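Local coordinates for putative transcriptional regulator protein, LacI family (Rhizobium etli, PDB 3MIZ) that probably represses transcription by binding regulatory DNA, and carries a periplasmic-binding-protein-like domain of the kind that senses small effectors in relatives, at residues 211-216 with 244-249; 113-118 with 230-235; 14-19 with 262-267. All coordinates share one frame; numbering follows the deposited sequence.

Overall arrangement
Seen together, the three contacts work through one idea, that an aromatic side chain joins segments remote in sequence, in three chemical settings. Contact 2 is buried near the middle of the chain, where F232 sits against a helix start amid charged residues. Contact 1, partly buried and about 14 Å from it between centres, adds a hydrogen bond to the packing of Y213. These two share a seam, since A249 and T247 pair with D233 and G231 through probable backbone hydrogen bonds. Contact 3, buried but far out in the other lobe, about 38 Å from contact 1 between centres, is apolar apart from one amide. Strand 248-250 of contact 1 leads directly to its helix 253-268.

Contact 1 of 3, residues 211-216 with 244-249; sequences QIYIAA and PELTTA
Y213 crosses P244 obliquely with the outer end of its phenol ring, CE2 of Y213 lying 3.9 Å from CD of P244, while the opposite flank of the same end meets L246. Its hydroxyl is the donor in the hydrogen bond of the contact: OH of Y213 lies 2.8 Å from O of P244. The C=O...donor angle is 148°, and the donor stands 28° out of the carbonyl plane. Near the plane of the ring, at its edge, CD1 of L246 comes within 3.8 Å of CE1 and 3.6 Å of OH of Y213. The leucine reaches this place because its CG is anti to the backbone N (chi1 -172°). A cis peptide bond precedes P244, in the loop that leads into strand 248-250. The tyrosine belongs to helix 206-217, so the contact ties that helix of the C-terminal lobe of the periplasmic-binding-protein-like fold to the loop ahead of the strand. I223 touches both Y213 and P244, and L242 of the second subunit packs on the neighbouring I214, which places the contact beside the dimer interface. The chemistry implies a directional fastening: carbon contacts on two flanks confine the ring, and the phenol hydroxyl engages a loop carbonyl beside them.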
ATOM      1  N   GLN A 211      11.693  -5.039   9.492  1.00 11.06           N
ATOM      2  CA  GLN A 211      12.234  -4.914  10.848  1.00 13.24           C
ATOM      3  C   GLN A 211      13.225  -6.012  11.214  1.00 12.53           C
ATOM      4  O   GLN A 211      14.160  -5.773  11.988  1.00 12.93           O
ATOM      5  CB  GLN A 211      11.095  -4.890  11.871  1.00 12.71           C
ATOM      6  CG  GLN A 211      10.193  -3.675  11.713  1.00 14.44           C
ATOM      7  CD  GLN A 211       9.165  -3.570  12.813  1.00 13.24           C
ATOM      8  OE1 GLN A 211       9.512  -3.467  13.996  1.00 12.57           O
ATOM      9  NE2 GLN A 211       7.892  -3.596  12.436  1.00 12.21           N
ATOM     10  N   ILE A 212      13.017  -7.210  10.667  1.00 11.57           N
ATOM     11  CA  ILE A 212      13.905  -8.342  10.929  1.00 12.39           C
ATOM     12  C   ILE A 212      15.245  -8.140  10.195  1.00 13.27           C
ATOM     13  O   ILE A 212      16.304  -8.520  10.695  1.00 14.74           O
ATOM     14  CB  ILE A 212      13.241  -9.670  10.486  1.00 11.08           C
ATOM     15  CG1 ILE A 212      11.910  -9.845  11.232  1.00 12.32           C
ATOM     16  CG2 ILE A 212      14.159 -10.854  10.804  1.00 14.75           C
ATOM     17  CD1 ILE A 212      11.076 -11.015  10.777  1.00 11.73           C
ATOM     18  N   TYR A 213      15.198  -7.556   9.002  1.00 12.20           N
ATOM     19  CA  TYR A 213      16.432  -7.290   8.255  1.00 13.38           C
ATOM     20  C   TYR A 213      17.267  -6.307   9.062  1.00 12.05           C
ATOM     21  O   TYR A 213      18.469  -6.495   9.241  1.00 13.80           O
ATOM     22  CB  TYR A 213      16.122  -6.654   6.894  1.00 11.97           C
ATOM     23  CG  TYR A 213      16.077  -7.623   5.731  1.00 15.64           C
ATOM     24  CD1 TYR A 213      15.224  -8.725   5.740  1.00 14.82           C
ATOM     25  CD2 TYR A 213      16.850  -7.394   4.590  1.00 15.06           C
ATOM     26  CE1 TYR A 213      15.134  -9.576   4.638  1.00 16.29           C
ATOM     27  CE2 TYR A 213      16.765  -8.233   3.482  1.00 16.50           C
ATOM     28  CZ  TYR A 213      15.907  -9.319   3.511  1.00 15.04           C
ATOM     29  OH  TYR A 213      15.807 -10.136   2.407  1.00 16.94           O
ATOM     30  N   ILE A 214      16.619  -5.248   9.539  1.00 10.99           N
ATOM     31  CA  ILE A 214      17.306  -4.217  10.309  1.00 12.77           C
ATOM     32  C   ILE A 214      17.818  -4.770  11.636  1.00 14.34           C
ATOM     33  O   ILE A 214      18.932  -4.452  12.061  1.00 13.37           O
ATOM     34  CB  ILE A 214      16.384  -2.998  10.545  1.00 13.74           C
ATOM     35  CG1 ILE A 214      15.991  -2.397   9.179  1.00 15.41           C
ATOM     36  CG2 ILE A 214      17.091  -1.945  11.402  1.00 14.56           C
ATOM     37  CD1 ILE A 214      15.144  -1.166   9.266  1.00 17.75           C
ATOM     38  N   ALA A 215      17.013  -5.609  12.280  1.00 12.25           N
ATOM     39  CA  ALA A 215      17.423  -6.213  13.540  1.00 14.42           C
ATOM     40  C   ALA A 215      18.707  -7.031  13.335  1.00 13.71           C
ATOM     41  O   ALA A 215      19.651  -6.929  14.111  1.00 17.55           O
ATOM     42  CB  ALA A 215      16.311  -7.109  14.069  1.00 12.21           C
ATOM     43  N   ALA A 216      18.738  -7.838  12.282  1.00 16.25           N
ATOM     44  CA  ALA A 216      19.909  -8.669  12.003  1.00 16.84           C
ATOM     45  C   ALA A 216      21.153  -7.847  11.658  1.00 18.60           C
ATOM     46  O   ALA A 216      22.234  -8.080  12.213  1.00 17.29           O
ATOM     47  CB  ALA A 216      19.595  -9.648  10.876  1.00 15.80           C
ATOM     48  N   PRO A 244      19.440  -8.388   0.508  1.00 16.68           N
ATOM     49  CA  PRO A 244      19.091  -9.146  -0.700  1.00 16.01           C
ATOM     50  C   PRO A 244      17.591  -9.263  -0.938  1.00 16.71           C
ATOM     51  O   PRO A 244      16.786  -9.148  -0.002  1.00 15.13           O
ATOM     52  CB  PRO A 244      19.726 -10.507  -0.441  1.00 17.39           C
ATOM     53  CG  PRO A 244      19.562 -10.656   1.041  1.00 14.94           C
ATOM     54  CD  PRO A 244      19.971  -9.285   1.551  1.00 13.90           C
ATOM     55  N   GLU A 245      17.221  -9.485  -2.199  1.00 16.91           N
ATOM     56  CA  GLU A 245      15.823  -9.640  -2.585  1.00 19.03           C
ATOM     57  C   GLU A 245      15.209 -10.748  -1.726  1.00 15.16           C
ATOM     58  O   GLU A 245      15.779 -11.826  -1.599  1.00 13.48           O
ATOM     59  CB  GLU A 245      15.728 -10.014  -4.068  1.00 22.46           C
ATOM     60  CG  GLU A 245      16.130  -8.906  -5.021  1.00 31.57           C
ATOM     61  CD  GLU A 245      15.143  -7.753  -5.022  1.00 37.05           C
ATOM     62  OE1 GLU A 245      14.972  -7.112  -3.964  1.00 38.68           O
ATOM     63  OE2 GLU A 245      14.533  -7.491  -6.085  1.00 39.28           O
ATOM     64  N   LEU A 246      14.038 -10.472  -1.163  1.00 14.65           N
ATOM     65  CA  LEU A 246      13.344 -11.407  -0.272  1.00 13.94           C
ATOM     66  C   LEU A 246      12.642 -12.609  -0.903  1.00 11.86           C
ATOM     67  O   LEU A 246      11.757 -12.458  -1.752  1.00 14.58           O
ATOM     68  CB  LEU A 246      12.323 -10.632   0.564  1.00 12.18           C
ATOM     69  CG  LEU A 246      11.603 -11.368   1.697  1.00 14.01           C
ATOM     70  CD1 LEU A 246      12.595 -11.761   2.785  1.00 14.31           C
ATOM     71  CD2 LEU A 246      10.533 -10.458   2.275  1.00 16.34           C
ATOM     72  N   THR A 247      13.034 -13.803  -0.473  1.00 11.43           N
ATOM     73  CA  THR A 247      12.406 -15.028  -0.954  1.00 12.02           C
ATOM     74  C   THR A 247      11.094 -15.113  -0.174  1.00 12.76           C
ATOM     75  O   THR A 247      11.083 -14.962   1.046  1.00  9.73           O
ATOM     76  CB  THR A 247      13.306 -16.229  -0.681  1.00 14.37           C
ATOM     77  OG1 THR A 247      14.442 -16.156  -1.562  1.00 13.21           O
ATOM     78  CG2 THR A 247      12.557 -17.537  -0.916  1.00 13.27           C
ATOM     79  N   THR A 248       9.989 -15.358  -0.870  1.00 13.44           N
ATOM     80  CA  THR A 248       8.693 -15.355  -0.195  1.00 13.76           C
ATOM     81  C   THR A 248       7.672 -16.266  -0.870  1.00 15.74           C
ATOM     82  O   THR A 248       7.997 -17.013  -1.794  1.00 14.53           O
ATOM     83  CB  THR A 248       8.159 -13.884  -0.169  1.00 13.65           C
ATOM     84  OG1 THR A 248       7.002 -13.774   0.667  1.00 13.85           O
ATOM     85  CG2 THR A 248       7.796 -13.432  -1.579  1.00 13.30           C
ATOM     86  N   ALA A 249       6.436 -16.209  -0.376  1.00 15.55           N
ATOM     87  CA  ALA A 249       5.328 -16.978  -0.930  1.00 14.75           C
ATOM     88  C   ALA A 249       4.360 -15.907  -1.415  1.00 15.68           C
ATOM     89  O   ALA A 249       3.906 -15.069  -0.631  1.00 15.14           O
ATOM     90  CB  ALA A 249       4.684 -17.840   0.151  1.00 17.59           C
TER

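Contact 2 of 3, residues 113-118 with 230-235; sequences PDDYQG and VGFDDF
F232 points its ring at the first turn of helix 115-127, and the far end of that ring makes the tight part of the contact. CE2 of F232 is 3.7 Å from C of G118, and CZ of F232 is 3.8 Å from O of D115; both backbone atoms lie obliquely to the ring. The approach is helped by G118, which has no side chain where a CB would point toward the ring. With CG anti to the backbone N and beside the carbonyl carbon (chi1 -153°), the F232 ring is carried toward the helix. A119 and A249 also touch the ring.

The looser part is polar. The D115 carboxylate only skirts the ring, OD1 of D115 being 4.4 Å from CE1 of F232; its salt bridges run to R149 (from OD1) and R81 (from OD2). R149 also makes a cation-pi interaction with F232, and so serves both residues. D233, partly exposed, keeps its OD1 5.8 Å from OD1 of D115, with the same arginine in weak, long-range pairing. On the more exposed flank of the helix start, D114 is the N-cap: its OD1 accepts from N of Q117 at 3.0 Å, nearly straight at 165° although from above the carboxylate plane.

The loop 230-235 follows strand 228-230 and faces a helix that begins just after strand 110-113, a position consistent with the interlobe cleft where LacI-family relatives bind effectors. The chemistry implies a division of labour: van der Waals contact probably helps to set the spacing of ring and helix, while the arginines probably offset the clustered negative charge and hold D115 in place.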
ATOM      1  N   PRO A 113      -6.835 -17.807  -1.161  1.00 15.03           N
ATOM      2  CA  PRO A 113      -5.438 -18.214  -1.342  1.00 16.55           C
ATOM      3  C   PRO A 113      -5.172 -19.303  -0.304  1.00 17.66           C
ATOM      4  O   PRO A 113      -5.862 -19.367   0.722  1.00 17.42           O
ATOM      5  CB  PRO A 113      -4.673 -16.930  -1.044  1.00 16.46           C
ATOM      6  CG  PRO A 113      -5.476 -16.337   0.061  1.00 18.38           C
ATOM      7  CD  PRO A 113      -6.912 -16.532  -0.424  1.00 16.49           C
ATOM      8  N   ASP A 114      -4.179 -20.150  -0.547  1.00 16.43           N
ATOM      9  CA  ASP A 114      -3.873 -21.229   0.381  1.00 17.67           C
ATOM     10  C   ASP A 114      -2.703 -20.892   1.312  1.00 17.63           C
ATOM     11  O   ASP A 114      -1.570 -21.307   1.068  1.00 16.87           O
ATOM     12  CB  ASP A 114      -3.551 -22.499  -0.406  1.00 17.99           C
ATOM     13  CG  ASP A 114      -3.764 -23.758   0.403  1.00 17.11           C
ATOM     14  OD1 ASP A 114      -3.572 -23.731   1.636  1.00 17.40           O
ATOM     15  OD2 ASP A 114      -4.107 -24.789  -0.212  1.00 22.19           O
ATOM     16  N   ASP A 115      -2.984 -20.139   2.373  1.00 15.83           N
ATOM     17  CA  ASP A 115      -1.974 -19.755   3.358  1.00 16.94           C
ATOM     18  C   ASP A 115      -1.225 -20.955   3.914  1.00 16.20           C
ATOM     19  O   ASP A 115      -0.007 -20.923   4.086  1.00 14.62           O
ATOM     20  CB  ASP A 115      -2.636 -19.018   4.523  1.00 17.30           C
ATOM     21  CG  ASP A 115      -3.122 -17.652   4.132  1.00 19.62           C
ATOM     22  OD1 ASP A 115      -2.390 -16.674   4.373  1.00 19.40           O
ATOM     23  OD2 ASP A 115      -4.223 -17.563   3.559  1.00 20.31           O
ATOM     24  N   TYR A 116      -1.967 -22.007   4.214  1.00 16.96           N
ATOM     25  CA  TYR A 116      -1.381 -23.214   4.774  1.00 15.22           C
ATOM     26  C   TYR A 116      -0.362 -23.840   3.820  1.00 15.44           C
ATOM     27  O   TYR A 116       0.771 -24.146   4.211  1.00 14.47           O
ATOM     28  CB  TYR A 116      -2.492 -24.220   5.098  1.00 15.65           C
ATOM     29  CG  TYR A 116      -2.017 -25.396   5.918  1.00 15.72           C
ATOM     30  CD1 TYR A 116      -2.004 -25.340   7.307  1.00 15.89           C
ATOM     31  CD2 TYR A 116      -1.544 -26.551   5.303  1.00 18.00           C
ATOM     32  CE1 TYR A 116      -1.530 -26.407   8.063  1.00 16.54           C
ATOM     33  CE2 TYR A 116      -1.070 -27.622   6.050  1.00 16.88           C
ATOM     34  CZ  TYR A 116      -1.066 -27.544   7.426  1.00 17.69           C
ATOM     35  OH  TYR A 116      -0.592 -28.602   8.170  1.00 17.02           O
ATOM     36  N   GLN A 117      -0.760 -24.029   2.567  1.00 15.78           N
ATOM     37  CA  GLN A 117       0.125 -24.623   1.575  1.00 15.19           C
ATOM     38  C   GLN A 117       1.366 -23.755   1.376  1.00 17.80           C
ATOM     39  O   GLN A 117       2.486 -24.265   1.323  1.00 15.15           O
ATOM     40  CB  GLN A 117      -0.624 -24.798   0.249  1.00 18.14           C
ATOM     41  CG  GLN A 117       0.261 -24.988  -0.980  1.00 18.90           C
ATOM     42  CD  GLN A 117       0.641 -23.670  -1.618  1.00 20.62           C
ATOM     43  OE1 GLN A 117      -0.206 -22.798  -1.793  1.00 20.11           O
ATOM     44  NE2 GLN A 117       1.915 -23.519  -1.982  1.00 18.26           N
ATOM     45  N   GLY A 118       1.157 -22.445   1.272  1.00 14.72           N
ATOM     46  CA  GLY A 118       2.268 -21.532   1.076  1.00 15.35           C
ATOM     47  C   GLY A 118       3.288 -21.604   2.197  1.00 14.99           C
ATOM     48  O   GLY A 118       4.492 -21.664   1.938  1.00 16.13           O
ATOM     49  N   VAL A 230      12.925 -15.371   5.144  1.00 13.84           N
ATOM     50  CA  VAL A 230      11.912 -15.532   4.109  1.00 13.10           C
ATOM     51  C   VAL A 230      10.662 -14.809   4.617  1.00 13.52           C
ATOM     52  O   VAL A 230      10.482 -14.655   5.823  1.00 11.28           O
ATOM     53  CB  VAL A 230      11.593 -17.034   3.811  1.00 14.30           C
ATOM     54  CG1 VAL A 230      12.861 -17.739   3.288  1.00 16.81           C
ATOM     55  CG2 VAL A 230      11.084 -17.740   5.068  1.00 15.66           C
ATOM     56  N   GLY A 231       9.828 -14.325   3.703  1.00 11.68           N
ATOM     57  CA  GLY A 231       8.627 -13.621   4.128  1.00 12.71           C
ATOM     58  C   GLY A 231       7.369 -14.300   3.628  1.00 12.63           C
ATOM     59  O   GLY A 231       7.355 -15.511   3.425  1.00 12.69           O
ATOM     60  N   PHE A 232       6.303 -13.520   3.452  1.00 13.46           N
ATOM     61  CA  PHE A 232       5.048 -14.049   2.947  1.00 12.79           C
ATOM     62  C   PHE A 232       4.193 -12.910   2.390  1.00 15.12           C
ATOM     63  O   PHE A 232       4.113 -11.838   3.005  1.00 14.83           O
ATOM     64  CB  PHE A 232       4.281 -14.773   4.061  1.00 14.55           C
ATOM     65  CG  PHE A 232       3.362 -15.853   3.561  1.00 14.97           C
ATOM     66  CD1 PHE A 232       2.277 -15.542   2.739  1.00 15.48           C
ATOM     67  CD2 PHE A 232       3.586 -17.187   3.902  1.00 15.16           C
ATOM     68  CE1 PHE A 232       1.427 -16.542   2.261  1.00 14.69           C
ATOM     69  CE2 PHE A 232       2.741 -18.200   3.431  1.00 15.44           C
ATOM     70  CZ  PHE A 232       1.659 -17.875   2.609  1.00 17.31           C
ATOM     71  N   ASP A 233       3.584 -13.167   1.231  1.00 12.54           N
ATOM     72  CA  ASP A 233       2.679 -12.258   0.506  1.00 13.39           C
ATOM     73  C   ASP A 233       3.179 -11.803  -0.867  1.00 12.26           C
ATOM     74  O   ASP A 233       2.403 -11.659  -1.808  1.00 13.39           O
ATOM     75  CB  ASP A 233       2.406 -10.968   1.287  1.00 15.32           C
ATOM     76  CG  ASP A 233       1.599 -11.177   2.552  1.00 16.44           C
ATOM     77  OD1 ASP A 233       1.198 -12.318   2.867  1.00 14.32           O
ATOM     78  OD2 ASP A 233       1.382 -10.160   3.240  1.00 18.29           O
ATOM     79  N   ASP A 234       4.488 -11.574  -0.945  1.00 13.40           N
ATOM     80  CA  ASP A 234       5.174 -10.995  -2.098  1.00 12.78           C
ATOM     81  C   ASP A 234       4.593  -9.606  -2.311  1.00 13.30           C
ATOM     82  O   ASP A 234       4.072  -9.274  -3.381  1.00 12.95           O
ATOM     83  CB  ASP A 234       5.067 -11.802  -3.395  1.00 12.56           C
ATOM     84  CG  ASP A 234       6.065 -11.294  -4.463  1.00 19.36           C
ATOM     85  OD1 ASP A 234       7.155 -10.804  -4.073  1.00 17.59           O
ATOM     86  OD2 ASP A 234       5.779 -11.384  -5.677  1.00 18.62           O
ATOM     87  N   PHE A 235       4.656  -8.814  -1.248  1.00 13.13           N
ATOM     88  CA  PHE A 235       4.197  -7.429  -1.251  1.00 14.89           C
ATOM     89  C   PHE A 235       5.344  -6.707  -1.951  1.00 16.46           C
ATOM     90  O   PHE A 235       6.351  -6.393  -1.323  1.00 16.13           O
ATOM     91  CB  PHE A 235       4.031  -6.947   0.198  1.00 16.29           C
ATOM     92  CG  PHE A 235       3.609  -5.504   0.335  1.00 18.62           C
ATOM     93  CD1 PHE A 235       2.800  -4.894  -0.617  1.00 21.76           C
ATOM     94  CD2 PHE A 235       3.993  -4.769   1.455  1.00 20.79           C
ATOM     95  CE1 PHE A 235       2.376  -3.572  -0.456  1.00 22.93           C
ATOM     96  CE2 PHE A 235       3.573  -3.448   1.627  1.00 23.67           C
ATOM     97  CZ  PHE A 235       2.761  -2.849   0.668  1.00 21.94           C
TER

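Contact 3 of 3, residues 14-19 with 262-267; sequences NTFGII and KWLNDL
Strand 15-19 and the helical turns 262-267 draw closest, CA to CA, at F16 and L264, which are 8.9 Å apart. This is helix-on-sheet packing of the alpha/beta kind: the strand belongs to the parallel sheet of the N-terminal lobe of the periplasmic-binding-protein-like fold, and helix 253-268, much later in the chain, lies over it. F16 and L264 point at each other from opposite directions. The leucine, its CG anti to the backbone N (chi1 176°), sets CD2 over the middle of one ring face of F16 in a CH-pi contact, 3.9 Å from the centroid and only 13° off the ring normal. CD2 of L264 is also 3.9 Å from CD2 of F16. L75 of strand 73-78 also touches L264, and I47 of strand 46-51 touches F16, so the pair is continuous with the apolar layer between sheet and helix. N265, one residue on, approaches F16 differently. It crosses the phenylalanine at about a right angle, with ring and amide planes 50° apart, and both residues touch K45 from the loop before strand 46-51. At the outer rim of the aromatic ring, near its plane, OD1 of N265 stands 3.8 Å from CZ of F16.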
ATOM      1  N   ASN A  14     -23.869  -4.380 -17.257  1.00 19.67           N
ATOM      2  CA  ASN A  14     -22.481  -4.740 -17.535  1.00 20.81           C
ATOM      3  C   ASN A  14     -21.588  -4.086 -16.494  1.00 20.56           C
ATOM      4  O   ASN A  14     -20.418  -3.780 -16.748  1.00 19.34           O
ATOM      5  CB  ASN A  14     -22.068  -4.301 -18.943  1.00 20.66           C
ATOM      6  CG  ASN A  14     -22.736  -5.134 -20.020  1.00 21.67           C
ATOM      7  OD1 ASN A  14     -22.822  -6.354 -19.898  1.00 23.57           O
ATOM      8  ND2 ASN A  14     -23.201  -4.485 -21.078  1.00 22.44           N
ATOM      9  N   THR A  15     -22.158  -3.878 -15.311  1.00 18.24           N
ATOM     10  CA  THR A  15     -21.426  -3.264 -14.213  1.00 18.67           C
ATOM     11  C   THR A  15     -21.350  -4.231 -13.038  1.00 18.27           C
ATOM     12  O   THR A  15     -22.369  -4.766 -12.595  1.00 18.19           O
ATOM     13  CB  THR A  15     -22.115  -1.960 -13.751  1.00 18.09           C
ATOM     14  OG1 THR A  15     -22.174  -1.042 -14.851  1.00 22.19           O
ATOM     15  CG2 THR A  15     -21.343  -1.317 -12.606  1.00 17.98           C
ATOM     16  N   PHE A  16     -20.136  -4.473 -12.558  1.00 17.33           N
ATOM     17  CA  PHE A  16     -19.928  -5.347 -11.409  1.00 18.04           C
ATOM     18  C   PHE A  16     -19.641  -4.414 -10.245  1.00 18.23           C
ATOM     19  O   PHE A  16     -18.991  -3.385 -10.419  1.00 17.68           O
ATOM     20  CB  PHE A  16     -18.709  -6.261 -11.595  1.00 18.42           C
ATOM     21  CG  PHE A  16     -18.930  -7.426 -12.521  1.00 18.39           C
ATOM     22  CD1 PHE A  16     -20.151  -7.633 -13.147  1.00 20.41           C
ATOM     23  CD2 PHE A  16     -17.894  -8.316 -12.770  1.00 18.78           C
ATOM     24  CE1 PHE A  16     -20.335  -8.714 -14.010  1.00 19.58           C
ATOM     25  CE2 PHE A  16     -18.064  -9.395 -13.625  1.00 19.22           C
ATOM     26  CZ  PHE A  16     -19.289  -9.596 -14.249  1.00 19.32           C
ATOM     27  N   GLY A  17     -20.137  -4.766  -9.069  1.00 16.18           N
ATOM     28  CA  GLY A  17     -19.885  -3.950  -7.905  1.00 16.25           C
ATOM     29  C   GLY A  17     -18.969  -4.726  -6.985  1.00 14.63           C
ATOM     30  O   GLY A  17     -19.115  -5.935  -6.834  1.00 17.33           O
ATOM     31  N   ILE A  18     -18.004  -4.044  -6.391  1.00 14.77           N
ATOM     32  CA  ILE A  18     -17.091  -4.691  -5.453  1.00 13.79           C
ATOM     33  C   ILE A  18     -17.421  -4.164  -4.071  1.00 14.50           C
ATOM     34  O   ILE A  18     -17.423  -2.955  -3.848  1.00 13.16           O
ATOM     35  CB  ILE A  18     -15.617  -4.330  -5.716  1.00 14.69           C
ATOM     36  CG1 ILE A  18     -15.176  -4.846  -7.083  1.00 15.02           C
ATOM     37  CG2 ILE A  18     -14.731  -4.936  -4.600  1.00 15.62           C
ATOM     38  CD1 ILE A  18     -13.709  -4.516  -7.401  1.00 15.31           C
ATOM     39  N   ILE A  19     -17.721  -5.058  -3.143  1.00 15.39           N
ATOM     40  CA  ILE A  19     -17.996  -4.617  -1.788  1.00 15.35           C
ATOM     41  C   ILE A  19     -16.784  -5.063  -0.994  1.00 15.73           C
ATOM     42  O   ILE A  19     -16.531  -6.256  -0.852  1.00 16.92           O
ATOM     43  CB  ILE A  19     -19.283  -5.257  -1.221  1.00 16.72           C
ATOM     44  CG1 ILE A  19     -20.492  -4.755  -2.019  1.00 17.91           C
ATOM     45  CG2 ILE A  19     -19.427  -4.920   0.272  1.00 15.47           C
ATOM     46  CD1 ILE A  19     -21.829  -5.251  -1.512  1.00 19.98           C
ATOM     47  N   LYS A 262     -14.327 -13.730 -13.532  1.00 16.46           N
ATOM     48  CA  LYS A 262     -14.812 -14.637 -14.571  1.00 19.91           C
ATOM     49  C   LYS A 262     -15.899 -15.541 -13.998  1.00 20.34           C
ATOM     50  O   LYS A 262     -16.938 -15.765 -14.624  1.00 20.70           O
ATOM     51  CB  LYS A 262     -13.673 -15.498 -15.124  1.00 22.27           C
ATOM     52  CG  LYS A 262     -14.135 -16.433 -16.235  1.00 26.41           C
ATOM     53  CD  LYS A 262     -13.057 -17.404 -16.671  1.00 31.08           C
ATOM     54  CE  LYS A 262     -13.611 -18.374 -17.712  1.00 33.67           C
ATOM     55  NZ  LYS A 262     -12.571 -19.304 -18.227  1.00 34.99           N
ATOM     56  N   TRP A 263     -15.647 -16.054 -12.800  1.00 17.63           N
ATOM     57  CA  TRP A 263     -16.587 -16.931 -12.123  1.00 20.12           C
ATOM     58  C   TRP A 263     -17.924 -16.211 -11.931  1.00 18.84           C
ATOM     59  O   TRP A 263     -18.986 -16.786 -12.185  1.00 18.19           O
ATOM     60  CB  TRP A 263     -16.000 -17.358 -10.776  1.00 19.70           C
ATOM     61  CG  TRP A 263     -16.562 -18.627 -10.218  1.00 24.30           C
ATOM     62  CD1 TRP A 263     -17.412 -19.500 -10.842  1.00 25.54           C
ATOM     63  CD2 TRP A 263     -16.282 -19.193  -8.931  1.00 24.53           C
ATOM     64  NE1 TRP A 263     -17.674 -20.573 -10.024  1.00 25.93           N
ATOM     65  CE2 TRP A 263     -16.994 -20.411  -8.845  1.00 25.83           C
ATOM     66  CE3 TRP A 263     -15.497 -18.790  -7.845  1.00 23.75           C
ATOM     67  CZ2 TRP A 263     -16.942 -21.231  -7.712  1.00 25.54           C
ATOM     68  CZ3 TRP A 263     -15.446 -19.607  -6.716  1.00 23.78           C
ATOM     69  CH2 TRP A 263     -16.165 -20.814  -6.661  1.00 23.12           C
ATOM     70  N   LEU A 264     -17.873 -14.955 -11.494  1.00 18.10           N
ATOM     71  CA  LEU A 264     -19.095 -14.182 -11.298  1.00 17.72           C
ATOM     72  C   LEU A 264     -19.808 -14.012 -12.637  1.00 19.57           C
ATOM     73  O   LEU A 264     -21.038 -14.112 -12.721  1.00 17.23           O
ATOM     74  CB  LEU A 264     -18.788 -12.796 -10.713  1.00 15.74           C
ATOM     75  CG  LEU A 264     -19.992 -11.850 -10.553  1.00 16.20           C
ATOM     76  CD1 LEU A 264     -21.021 -12.460  -9.607  1.00 14.45           C
ATOM     77  CD2 LEU A 264     -19.534 -10.496 -10.025  1.00 13.75           C
ATOM     78  N   ASN A 265     -19.031 -13.750 -13.682  1.00 18.33           N
ATOM     79  CA  ASN A 265     -19.598 -13.558 -15.011  1.00 21.07           C
ATOM     80  C   ASN A 265     -20.399 -14.788 -15.431  1.00 22.07           C
ATOM     81  O   ASN A 265     -21.520 -14.655 -15.923  1.00 23.99           O
ATOM     82  CB  ASN A 265     -18.486 -13.272 -16.028  1.00 20.37           C
ATOM     83  CG  ASN A 265     -19.017 -12.711 -17.343  1.00 22.08           C
ATOM     84  OD1 ASN A 265     -19.666 -11.665 -17.369  1.00 23.41           O
ATOM     85  ND2 ASN A 265     -18.733 -13.404 -18.440  1.00 19.93           N
ATOM     86  N   ASP A 266     -19.837 -15.978 -15.227  1.00 23.20           N
ATOM     87  CA  ASP A 266     -20.527 -17.213 -15.596  1.00 25.21           C
ATOM     88  C   ASP A 266     -21.775 -17.431 -14.749  1.00 25.47           C
ATOM     89  O   ASP A 266     -22.794 -17.905 -15.247  1.00 26.42           O
ATOM     90  CB  ASP A 266     -19.597 -18.427 -15.461  1.00 27.81           C
ATOM     91  CG  ASP A 266     -18.396 -18.352 -16.384  1.00 30.04           C
ATOM     92  OD1 ASP A 266     -18.516 -17.772 -17.481  1.00 34.12           O
ATOM     93  OD2 ASP A 266     -17.328 -18.882 -16.019  1.00 33.95           O
ATOM     94  N   LEU A 267     -21.692 -17.084 -13.468  1.00 24.99           N
ATOM     95  CA  LEU A 267     -22.824 -17.232 -12.558  1.00 25.90           C
ATOM     96  C   LEU A 267     -23.962 -16.303 -12.975  1.00 27.42           C
ATOM     97  O   LEU A 267     -25.136 -16.668 -12.911  1.00 24.36           O
ATOM     98  CB  LEU A 267     -22.401 -16.898 -11.128  1.00 26.47           C
ATOM     99  CG  LEU A 267     -23.465 -17.098 -10.048  1.00 28.24           C
ATOM    100  CD1 LEU A 267     -23.770 -18.582  -9.904  1.00 28.43           C
ATOM    101  CD2 LEU A 267     -22.973 -16.534  -8.727  1.00 27.69           C
TER